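PDB 6QWT: genome polyprotein from Chicken sicinivirus JSY, which probably synthesises viral RNA on an RNA template as the 3D polymerase portion of the picornaviral polyprotein, a nucleotidyltransferase that replicates the viral genome. Local coordinates for residues Ser1-Cys6 with Gln285-Lys290; Asn148-Tyr153 with Leu277-Phe282; Tyr153-Lys158 with Leu174-Pro179. All coordinates share one frame; numbering follows the deposited sequence.

Contact 1 of 3, residues Ser1-Cys6 with Gln285-Lys290; sequences SEILAC and QWYIMK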
loop_
_atom_site.group_PDB
_atom_site.type_symbol
_atom_site.label_atom_id
_atom_site.label_comp_id
_atom_site.label_asym_id
_atom_site.label_seq_id
_atom_site.Cartn_x
_atom_site.Cartn_y
_atom_site.Cartn_z
ATOM N N SER A 1 -5.563 2.985 17.403
ATOM C CA SER A 1 -5.444 1.625 17.910
ATOM C C SER A 1 -5.238 1.606 19.419
ATOM O O SER A 1 -5.217 2.647 20.074
ATOM C CB SER A 1 -4.289 0.896 17.226
ATOM O OG SER A 1 -3.052 1.504 17.552
ATOM N N GLU A 2 -5.081 0.402 19.960
ATOM C CA GLU A 2 -4.887 0.192 21.389
ATOM C C GLU A 2 -3.759 -0.813 21.555
ATOM O O GLU A 2 -3.812 -1.906 20.984
ATOM C CB GLU A 2 -6.179 -0.309 22.040
ATOM C CG GLU A 2 -6.154 -0.405 23.553
ATOM C CD GLU A 2 -7.426 -1.026 24.105
ATOM O OE1 GLU A 2 -8.468 -0.972 23.412
ATOM O OE2 GLU A 2 -7.387 -1.569 25.231
ATOM N N ILE A 3 -2.736 -0.442 22.316
ATOM C CA ILE A 3 -1.522 -1.241 22.428
ATOM C C ILE A 3 -1.541 -1.996 23.751
ATOM O O ILE A 3 -1.734 -1.396 24.817
ATOM C CB ILE A 3 -0.270 -0.361 22.294
ATOM C CG1 ILE A 3 0.963 -1.094 22.812
ATOM C CG2 ILE A 3 -0.463 0.966 23.014
ATOM C CD1 ILE A 3 2.241 -0.392 22.456
ATOM N N LEU A 4 -1.345 -3.310 23.681
ATOM C CA LEU A 4 -1.446 -4.198 24.828
ATOM C C LEU A 4 -0.131 -4.937 25.046
ATOM O O LEU A 4 0.728 -4.998 24.162
ATOM C CB LEU A 4 -2.579 -5.218 24.641
ATOM C CG LEU A 4 -3.914 -4.700 24.112
ATOM C CD1 LEU A 4 -4.842 -5.862 23.788
ATOM C CD2 LEU A 4 -4.556 -3.757 25.117
ATOM N N ALA A 5 0.005 -5.513 26.239
ATOM C CA ALA A 5 1.179 -6.308 26.565
ATOM C C ALA A 5 1.173 -7.619 25.787
ATOM O O ALA A 5 0.121 -8.126 25.390
ATOM C CB ALA A 5 1.235 -6.593 28.065
ATOM N N CYS A 6 2.364 -8.173 25.578
ATOM C CA CYS A 6 2.503 -9.382 24.784
ATOM C C CYS A 6 3.703 -10.181 25.268
ATOM O O CYS A 6 4.748 -9.608 25.591
ATOM C CB CYS A 6 2.660 -9.050 23.296
ATOM S SG CYS A 6 2.951 -10.477 22.239
ATOM N N GLN A 285 11.028 -4.730 22.004
ATOM C CA GLN A 285 9.711 -4.288 22.453
ATOM C C GLN A 285 8.661 -5.224 21.862
ATOM O O GLN A 285 8.427 -5.224 20.648
ATOM C CB GLN A 285 9.451 -2.839 22.047
ATOM C CG GLN A 285 10.473 -1.852 22.581
ATOM C CD GLN A 285 10.533 -1.835 24.098
ATOM O OE1 GLN A 285 9.573 -1.450 24.765
ATOM N NE2 GLN A 285 11.668 -2.250 24.648
ATOM N N TRP A 286 8.040 -6.024 22.722
ATOM C CA TRP A 286 6.996 -6.960 22.327
ATOM C C TRP A 286 5.646 -6.410 22.764
ATOM O O TRP A 286 5.467 -6.054 23.934
ATOM C CB TRP A 286 7.237 -8.335 22.947
ATOM C CG TRP A 286 8.617 -8.860 22.707
ATOM C CD1 TRP A 286 9.754 -8.527 23.388
ATOM C CD2 TRP A 286 9.011 -9.813 21.710
ATOM N NE1 TRP A 286 10.830 -9.215 22.878
ATOM C CE2 TRP A 286 10.400 -10.010 21.848
ATOM C CE3 TRP A 286 8.325 -10.516 20.716
ATOM C CZ2 TRP A 286 11.115 -10.884 21.029
ATOM C CZ3 TRP A 286 9.037 -11.385 19.905
ATOM C CH2 TRP A 286 10.418 -11.560 20.066
ATOM N N TYR A 287 4.701 -6.339 21.829
ATOM C CA TYR A 287 3.409 -5.737 22.122
ATOM C C TYR A 287 2.367 -6.276 21.151
ATOM O O TYR A 287 2.691 -6.867 20.117
ATOM C CB TYR A 287 3.476 -4.206 22.055
ATOM C CG TYR A 287 3.918 -3.672 20.712
ATOM C CD1 TYR A 287 5.266 -3.577 20.387
ATOM C CD2 TYR A 287 2.986 -3.266 19.766
ATOM C CE1 TYR A 287 5.674 -3.093 19.157
ATOM C CE2 TYR A 287 3.384 -2.780 18.532
ATOM C CZ TYR A 287 4.727 -2.695 18.234
ATOM O OH TYR A 287 5.127 -2.213 17.009
ATOM N N ILE A 288 1.105 -6.067 21.514
ATOM C CA ILE A 288 -0.040 -6.441 20.698
ATOM C C ILE A 288 -0.795 -5.167 20.352
ATOM O O ILE A 288 -1.008 -4.313 21.220
ATOM C CB ILE A 288 -0.953 -7.448 21.425
ATOM C CG1 ILE A 288 -0.407 -8.870 21.272
ATOM C CG2 ILE A 288 -2.389 -7.361 20.911
ATOM C CD1 ILE A 288 -1.041 -9.874 22.215
ATOM N N MET A 289 -1.171 -5.027 19.084
ATOM C CA MET A 289 -1.968 -3.900 18.624
ATOM C C MET A 289 -3.414 -4.350 18.464
ATOM O O MET A 289 -3.699 -5.280 17.703
ATOM C CB MET A 289 -1.426 -3.342 17.308
ATOM C CG MET A 289 -0.234 -2.410 17.474
ATOM S SD MET A 289 -0.659 -0.895 18.367
ATOM C CE MET A 289 0.960 -0.272 18.820
ATOM N N LYS A 290 -4.318 -3.705 19.194
ATOM C CA LYS A 290 -5.754 -3.920 19.047
ATOM C C LYS A 290 -6.288 -2.804 18.157
ATOM O O LYS A 290 -6.281 -1.633 18.550
ATOM C CB LYS A 290 -6.448 -3.937 20.406
ATOM C CG LYS A 290 -7.947 -4.182 20.347
ATOM C CD LYS A 290 -8.532 -4.304 21.748
ATOM C CE LYS A 290 -10.048 -4.399 21.717
ATOM N NZ LYS A 290 -10.684 -3.117 21.306
HETATM O O HOH W 1 4.423 -6.673 26.400
#

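Contact 2 of 3, residues Asn148-Tyr153 with Leu277-Phe282; sequences NPDYFY and LSKHVF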
loop_
_atom_site.group_PDB
_atom_site.type_symbol
_atom_site.label_atom_id
_atom_site.label_comp_id
_atom_site.label_asym_id
_atom_site.label_seq_id
_atom_site.Cartn_x
_atom_site.Cartn_y
_atom_site.Cartn_z
ATOM N N ASN A 148 -4.214 -22.184 13.910
ATOM C CA ASN A 148 -4.046 -21.212 14.982
ATOM C C ASN A 148 -3.110 -20.109 14.500
ATOM O O ASN A 148 -1.888 -20.216 14.667
ATOM C CB ASN A 148 -3.498 -21.889 16.240
ATOM C CG ASN A 148 -3.165 -20.899 17.339
ATOM O OD1 ASN A 148 -3.879 -19.917 17.544
ATOM N ND2 ASN A 148 -2.075 -21.156 18.055
ATOM N N PRO A 149 -3.638 -19.047 13.882
ATOM C CA PRO A 149 -2.760 -18.010 13.321
ATOM C C PRO A 149 -2.089 -17.165 14.396
ATOM O O PRO A 149 -2.502 -16.031 14.658
ATOM C CB PRO A 149 -3.714 -17.177 12.454
ATOM C CG PRO A 149 -5.059 -17.370 13.085
ATOM C CD PRO A 149 -5.065 -18.769 13.638
ATOM N N ASP A 150 -1.041 -17.717 15.013
ATOM C CA ASP A 150 -0.316 -17.093 16.121
ATOM C C ASP A 150 1.097 -16.777 15.633
ATOM O O ASP A 150 1.946 -17.669 15.547
ATOM C CB ASP A 150 -0.302 -18.027 17.330
ATOM C CG ASP A 150 0.311 -17.390 18.565
ATOM O OD1 ASP A 150 0.563 -16.168 18.558
ATOM O OD2 ASP A 150 0.532 -18.119 19.553
ATOM N N TYR A 151 1.352 -15.510 15.322
ATOM C CA TYR A 151 2.611 -15.134 14.692
ATOM C C TYR A 151 2.907 -13.670 14.994
ATOM O O TYR A 151 2.036 -12.915 15.436
ATOM C CB TYR A 151 2.569 -15.387 13.179
ATOM C CG TYR A 151 1.485 -14.616 12.460
ATOM C CD1 TYR A 151 1.725 -13.340 11.966
ATOM C CD2 TYR A 151 0.221 -15.164 12.274
ATOM C CE1 TYR A 151 0.738 -12.629 11.311
ATOM C CE2 TYR A 151 -0.774 -14.459 11.618
ATOM C CZ TYR A 151 -0.507 -13.191 11.140
ATOM O OH TYR A 151 -1.486 -12.480 10.487
ATOM N N PHE A 152 4.152 -13.277 14.727
ATOM C CA PHE A 152 4.663 -11.946 15.033
ATOM C C PHE A 152 4.945 -11.176 13.749
ATOM O O PHE A 152 5.553 -11.715 12.818
ATOM C CB PHE A 152 5.954 -12.028 15.854
ATOM C CG PHE A 152 5.744 -12.375 17.301
ATOM C CD1 PHE A 152 5.445 -11.390 18.228
ATOM C CD2 PHE A 152 5.873 -13.684 17.737
ATOM C CE1 PHE A 152 5.261 -11.706 19.561
ATOM C CE2 PHE A 152 5.691 -14.005 19.073
ATOM C CZ PHE A 152 5.386 -13.014 19.983
ATOM N N TYR A 153 4.515 -9.916 13.707
ATOM C CA TYR A 153 5.026 -8.970 12.725
ATOM C C TYR A 153 6.336 -8.381 13.237
ATOM O O TYR A 153 6.432 -7.994 14.406
ATOM C CB TYR A 153 4.019 -7.844 12.472
ATOM C CG TYR A 153 2.792 -8.246 11.680
ATOM C CD1 TYR A 153 2.741 -8.079 10.298
ATOM C CD2 TYR A 153 1.676 -8.780 12.316
ATOM C CE1 TYR A 153 1.611 -8.445 9.571
ATOM C CE2 TYR A 153 0.548 -9.146 11.602
ATOM C CZ TYR A 153 0.518 -8.977 10.233
ATOM O OH TYR A 153 -0.610 -9.346 9.534
ATOM N N LEU A 277 -6.006 -7.848 15.770
ATOM C CA LEU A 277 -5.466 -8.091 17.112
ATOM C C LEU A 277 -4.123 -8.786 16.903
ATOM O O LEU A 277 -3.995 -9.999 17.092
ATOM C CB LEU A 277 -6.427 -8.927 17.967
ATOM C CG LEU A 277 -6.100 -9.031 19.460
ATOM C CD1 LEU A 277 -6.029 -7.649 20.092
ATOM C CD2 LEU A 277 -7.127 -9.896 20.177
ATOM N N SER A 278 -3.119 -8.007 16.512
ATOM C CA SER A 278 -1.878 -8.530 15.965
ATOM C C SER A 278 -0.736 -8.416 16.968
ATOM O O SER A 278 -0.717 -7.523 17.818
ATOM C CB SER A 278 -1.506 -7.782 14.682
ATOM O OG SER A 278 -1.389 -6.391 14.937
ATOM N N LYS A 279 0.227 -9.327 16.845
ATOM C CA LYS A 279 1.428 -9.328 17.669
ATOM C C LYS A 279 2.587 -8.717 16.893
ATOM O O LYS A 279 2.772 -9.003 15.706
ATOM C CB LYS A 279 1.789 -10.748 18.113
ATOM C CG LYS A 279 0.730 -11.403 18.979
ATOM C CD LYS A 279 0.813 -12.915 18.921
ATOM C CE LYS A 279 2.030 -13.419 19.659
ATOM N NZ LYS A 279 2.117 -14.905 19.656
ATOM N N HIS A 280 3.368 -7.879 17.571
ATOM C CA HIS A 280 4.465 -7.157 16.947
ATOM C C HIS A 280 5.724 -7.276 17.792
ATOM O O HIS A 280 5.659 -7.475 19.007
ATOM C CB HIS A 280 4.127 -5.671 16.759
ATOM C CG HIS A 280 2.907 -5.421 15.930
ATOM N ND1 HIS A 280 2.964 -4.842 14.680
ATOM C CD2 HIS A 280 1.594 -5.654 16.175
ATOM C CE1 HIS A 280 1.742 -4.735 14.190
ATOM N NE2 HIS A 280 0.893 -5.223 15.076
ATOM N N VAL A 281 6.876 -7.147 17.135
ATOM C CA VAL A 281 8.158 -7.064 17.825
ATOM C C VAL A 281 8.977 -5.950 17.181
ATOM O O VAL A 281 9.289 -6.008 15.986
ATOM C CB VAL A 281 8.928 -8.398 17.818
ATOM C CG1 VAL A 281 9.114 -8.953 16.402
ATOM C CG2 VAL A 281 10.259 -8.241 18.539
ATOM N N PHE A 282 9.296 -4.924 17.962
ATOM C CA PHE A 282 10.092 -3.784 17.516
ATOM C C PHE A 282 11.371 -3.781 18.345
ATOM O O PHE A 282 11.398 -3.239 19.455
ATOM C CB PHE A 282 9.309 -2.482 17.674
ATOM C CG PHE A 282 10.084 -1.249 17.301
ATOM C CD1 PHE A 282 10.329 -0.942 15.972
ATOM C CD2 PHE A 282 10.551 -0.387 18.278
ATOM C CE1 PHE A 282 11.033 0.198 15.626
ATOM C CE2 PHE A 282 11.255 0.754 17.939
ATOM C CZ PHE A 282 11.496 1.047 16.612
HETATM O O HOH W 2 -0.458 -11.330 14.511
#

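Contact 3 of 3, residues Tyr153-Lys158 with Leu174-Pro179; sequences YTTFLK and LIEAAP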
loop_
_atom_site.group_PDB
_atom_site.type_symbol
_atom_site.label_atom_id
_atom_site.label_comp_id
_atom_site.label_asym_id
_atom_site.label_seq_id
_atom_site.Cartn_x
_atom_site.Cartn_y
_atom_site.Cartn_z
ATOM N N TYR A 153 4.515 -9.916 13.707
ATOM C CA TYR A 153 5.026 -8.970 12.725
ATOM C C TYR A 153 6.336 -8.381 13.237
ATOM O O TYR A 153 6.432 -7.994 14.406
ATOM C CB TYR A 153 4.019 -7.844 12.472
ATOM C CG TYR A 153 2.792 -8.246 11.680
ATOM C CD1 TYR A 153 2.741 -8.079 10.298
ATOM C CD2 TYR A 153 1.676 -8.780 12.316
ATOM C CE1 TYR A 153 1.611 -8.445 9.571
ATOM C CE2 TYR A 153 0.548 -9.146 11.602
ATOM C CZ TYR A 153 0.518 -8.977 10.233
ATOM O OH TYR A 153 -0.610 -9.346 9.534
ATOM N N THR A 154 7.344 -8.318 12.371
ATOM C CA THR A 154 8.570 -7.589 12.679
ATOM C C THR A 154 8.390 -6.127 12.293
ATOM O O THR A 154 8.031 -5.823 11.151
ATOM C CB THR A 154 9.773 -8.178 11.940
ATOM O OG1 THR A 154 9.513 -8.188 10.531
ATOM C CG2 THR A 154 10.045 -9.593 12.410
ATOM N N THR A 155 8.643 -5.227 13.239
ATOM C CA THR A 155 8.432 -3.796 13.049
ATOM C C THR A 155 9.773 -3.080 12.940
ATOM O O THR A 155 10.659 -3.284 13.776
ATOM C CB THR A 155 7.619 -3.205 14.204
ATOM O OG1 THR A 155 6.372 -3.901 14.318
ATOM C CG2 THR A 155 7.352 -1.724 13.972
ATOM N N PHE A 156 9.911 -2.238 11.919
ATOM C CA PHE A 156 11.110 -1.442 11.709
ATOM C C PHE A 156 10.723 -0.011 11.365
ATOM O O PHE A 156 9.581 0.279 10.998
ATOM C CB PHE A 156 11.987 -2.016 10.583
ATOM C CG PHE A 156 12.476 -3.414 10.842
ATOM C CD1 PHE A 156 13.395 -3.666 11.849
ATOM C CD2 PHE A 156 12.026 -4.475 10.071
ATOM C CE1 PHE A 156 13.851 -4.950 12.088
ATOM C CE2 PHE A 156 12.477 -5.762 10.305
ATOM C CZ PHE A 156 13.391 -5.999 11.315
ATOM N N LEU A 157 11.693 0.887 11.497
ATOM C CA LEU A 157 11.562 2.230 10.953
ATOM C C LEU A 157 11.840 2.187 9.455
ATOM O O LEU A 157 12.837 1.603 9.011
ATOM C CB LEU A 157 12.527 3.182 11.657
ATOM C CG LEU A 157 12.375 3.249 13.177
ATOM C CD1 LEU A 157 13.473 4.098 13.802
ATOM C CD2 LEU A 157 11.000 3.783 13.545
ATOM N N LYS A 158 10.946 2.781 8.674
ATOM C CA LYS A 158 11.036 2.671 7.223
ATOM C C LYS A 158 12.133 3.590 6.703
ATOM O O LYS A 158 12.035 4.817 6.814
ATOM C CB LYS A 158 9.699 2.996 6.565
ATOM C CG LYS A 158 9.695 2.691 5.070
ATOM C CD LYS A 158 8.359 2.974 4.394
ATOM C CE LYS A 158 8.075 1.901 3.345
ATOM N NZ LYS A 158 6.679 1.406 3.469
ATOM N N LEU A 174 6.593 3.470 9.841
ATOM C CA LEU A 174 6.926 2.107 10.218
ATOM C C LEU A 174 6.699 1.175 9.038
ATOM O O LEU A 174 5.782 1.380 8.238
ATOM C CB LEU A 174 6.085 1.650 11.410
ATOM C CG LEU A 174 6.248 2.452 12.698
ATOM C CD1 LEU A 174 5.045 2.240 13.600
ATOM C CD2 LEU A 174 7.533 2.056 13.406
ATOM N N ILE A 175 7.551 0.161 8.922
ATOM C CA ILE A 175 7.369 -0.918 7.960
ATOM C C ILE A 175 7.346 -2.223 8.740
ATOM O O ILE A 175 8.246 -2.491 9.544
ATOM C CB ILE A 175 8.465 -0.918 6.875
ATOM C CG1 ILE A 175 8.344 -2.154 5.980
ATOM C CG2 ILE A 175 9.855 -0.815 7.488
ATOM C CD1 ILE A 175 9.307 -2.155 4.806
ATOM N N GLU A 176 6.299 -3.018 8.525
ATOM C CA GLU A 176 6.078 -4.235 9.292
ATOM C C GLU A 176 5.912 -5.402 8.332
ATOM O O GLU A 176 5.170 -5.302 7.350
ATOM C CB GLU A 176 4.850 -4.094 10.202
ATOM C CG GLU A 176 4.712 -2.704 10.824
ATOM C CD GLU A 176 3.906 -2.698 12.111
ATOM O OE1 GLU A 176 2.877 -1.992 12.172
ATOM O OE2 GLU A 176 4.306 -3.398 13.065
ATOM N N ALA A 177 6.606 -6.501 8.615
ATOM C CA ALA A 177 6.625 -7.667 7.742
ATOM C C ALA A 177 6.097 -8.882 8.491
ATOM O O ALA A 177 6.542 -9.172 9.607
ATOM C CB ALA A 177 8.040 -7.939 7.221
ATOM N N ALA A 178 5.151 -9.584 7.878
ATOM C CA ALA A 178 4.642 -10.827 8.429
ATOM C C ALA A 178 5.598 -11.973 8.107
ATOM O O ALA A 178 6.363 -11.904 7.140
ATOM C CB ALA A 178 3.253 -11.121 7.868
ATOM N N PRO A 179 5.585 -13.037 8.906
ATOM C CA PRO A 179 6.466 -14.175 8.624
ATOM C C PRO A 179 5.970 -14.990 7.437
ATOM O O PRO A 179 4.794 -14.957 7.066
ATOM C CB PRO A 179 6.426 -14.993 9.919
ATOM C CG PRO A 179 5.136 -14.623 10.564
ATOM C CD PRO A 179 4.845 -13.202 10.170
#

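Contact 1 of 3, residues Ser1-Cys6 with Gln285-Lys290
Lys290 is the residue most covered where the N-terminal strand 2-5 runs antiparallel to strand 285-290, and it meets Glu2 through both backbone and side chain. The two residues form a hydrogen-bonded pair: Glu2 N donates a hydrogen bond to Lys290 O, and Lys290 N donates one to Glu2 O at 2.6 Å. Their side chains lie side by side and point the same way. In both, CG is anti to the backbone N (chi1 -173° in Glu2 and -179° in Lys290). Lys290 CD passes 3.7 Å from Glu2 OE1, and the last bend of the lysine leaves NZ in a long salt bridge, 3.7 Å from Glu2 OE1. The ammonium group has its main partner in Asp64, with a further salt bridge to Asp62, so Glu2 adds a more distant charge.

Ile288 makes the next hydrogen-bonded pair, with Leu4. Leu4 N donates to Ile288 O at 2.7 Å and Ile288 N to Leu4 O. The branches of Ile288 divide their work. CG2 leans on Leu4 CD1 at 4.1 Å, while CG1 touches Cys6 CB at 3.7 Å and lies close to SG. Beyond the regular ladder Cys6 directs its side chain toward strand 285-290, and a water links Cys6 N to Trp286 O. On the opposite face of the sheet from Leu4 and Ile288, Met289 curls so that CE comes 3.7 Å from Ile3 CB.

Ser1, whose backbone bonds to Gly61 and Ser239, is buried at the start of the strand. Backbone bonds set the register, apolar contacts line both faces, and Lys290 sits among three carboxylates beside the chain terminus. This is consistent with picornaviral polymerases, in which a buried N terminus accompanies the active enzyme.

Contact 2 of 3, residues Asn148-Tyr153 with Leu277-Phe282
Tyr153 and Lys279 are joined by a backbone bond, Tyr153 N to Lys279 O at 2.8 Å. Tyr153 O then accepts Val281 N at 2.9 Å, so Tyr153 straddles His280 in the manner of parallel strands. One step earlier, a water accepts from Lys279 N and lies within hydrogen-bonding distance of Tyr151 O. Asp150 OD1 is modelled in a salt bridge with Lys279 NZ, but the two atoms are too close for the exact separation to be trusted.

Lys279 has the most surface covered here. Its chain bends at chi3 (72°), which places CE over one face of the Phe152 ring, 3.4 Å from CZ and offset toward the rim, in a CH-pi contact. A cation-pi contact of NZ with the same ring is tentative, because the place of NZ is uncertain. Closer to the backbone, Lys279 CB packs 3.7 Å from Phe152 CD1. The Phe152 ring also meets Trp286 edge-to-face, which joins this patch to strand 285-290.

Tyr153 and His280 share one face of the sheet. Their rings are nearly parallel, with planes 24° apart, but slid so far that they hardly overlap. Tyr153 CE2 rests 3.9 Å from Ser278 CB. Ser278 OG and His280 NE2 share a hydrogen bond of 2.6 Å, and Glu176 holds ND1 of the same imidazole, so both ring nitrogens are engaged and its rotation is fixed.

Strand 277-282 is an inner strand of the five-stranded mixed sheet, flanked by strands 285-290 and 152-157. At the partly exposed side the lysine methylenes lie over the Phe152 face, with the Asp150 carboxylate nearby in a less certain position. On the buried side a histidine gripped at both nitrogens lies beside a tyrosine; the nearby Glu176 carboxylate would be expected to promote a positive charge on the imidazole.

Contact 3 of 3, residues Tyr153-Lys158 with Leu174-Pro179
Ile175 and Phe156 form a hydrogen-bonded antiparallel pair, each backbone N reaching the other residue's O at 2.9 Å. Ile175 CG2 is the main bump on this face: it fits into the angle between Phe156 CB and the backbone of Lys158, 3.7 Å from Lys158 CA and 3.9 Å from Phe156 CB. Further along, Thr154 OG1 lies 3.6 Å from Ala177 CB. With chi1 at 56°, that hydroxyl also donates to Ala177 O, which accepts Thr154 N as well; the two donors approach from opposite faces of the carbonyl plane.

On the reverse face, Leu174 swings CD2 against two methyls, Thr155 CG2 at 3.8 Å and Leu157 CD2 at 3.9 Å. Thr155 and Glu176 stand side by side there, and Thr155 OG1 donates to Glu176 OE2 in a very short bond of 2.5 Å. At the far end, Ala178 CB abuts Tyr153 CE1 at 3.6 Å.

Strand 174-177 is an outermost strand of the five-stranded mixed sheet, with strand 152-157 between it and strand 277-282. Thr154 packs on Val281 of that third strand, Leu157 packs on helix 50-54, and Pro179 occupies the N-cap position that leads into helix 180-189.

How the contacts relate
From the N terminus, strand 2-5 pairs with strand 285-290, so contact 1 closes a loop with 278 residues between its segments. Contact 2 is nested inside it, bringing strand 152-157 beside strand 277-282, and contact 3 is nested in turn inside contact 2, where strand 174-177 returns along strand 152-157 with only 16 residues between the strands. None of the loops cross. Tyr153 belongs to both inner contacts, and strands 277-282 and 285-290 follow each other in the chain and lie adjacent. Together the contacts account for three of the four strand pairings in a mixed sheet, joining the N-terminal strand to hairpin strands 277-282 and 285-290 and to strands 152-157 and 174-177.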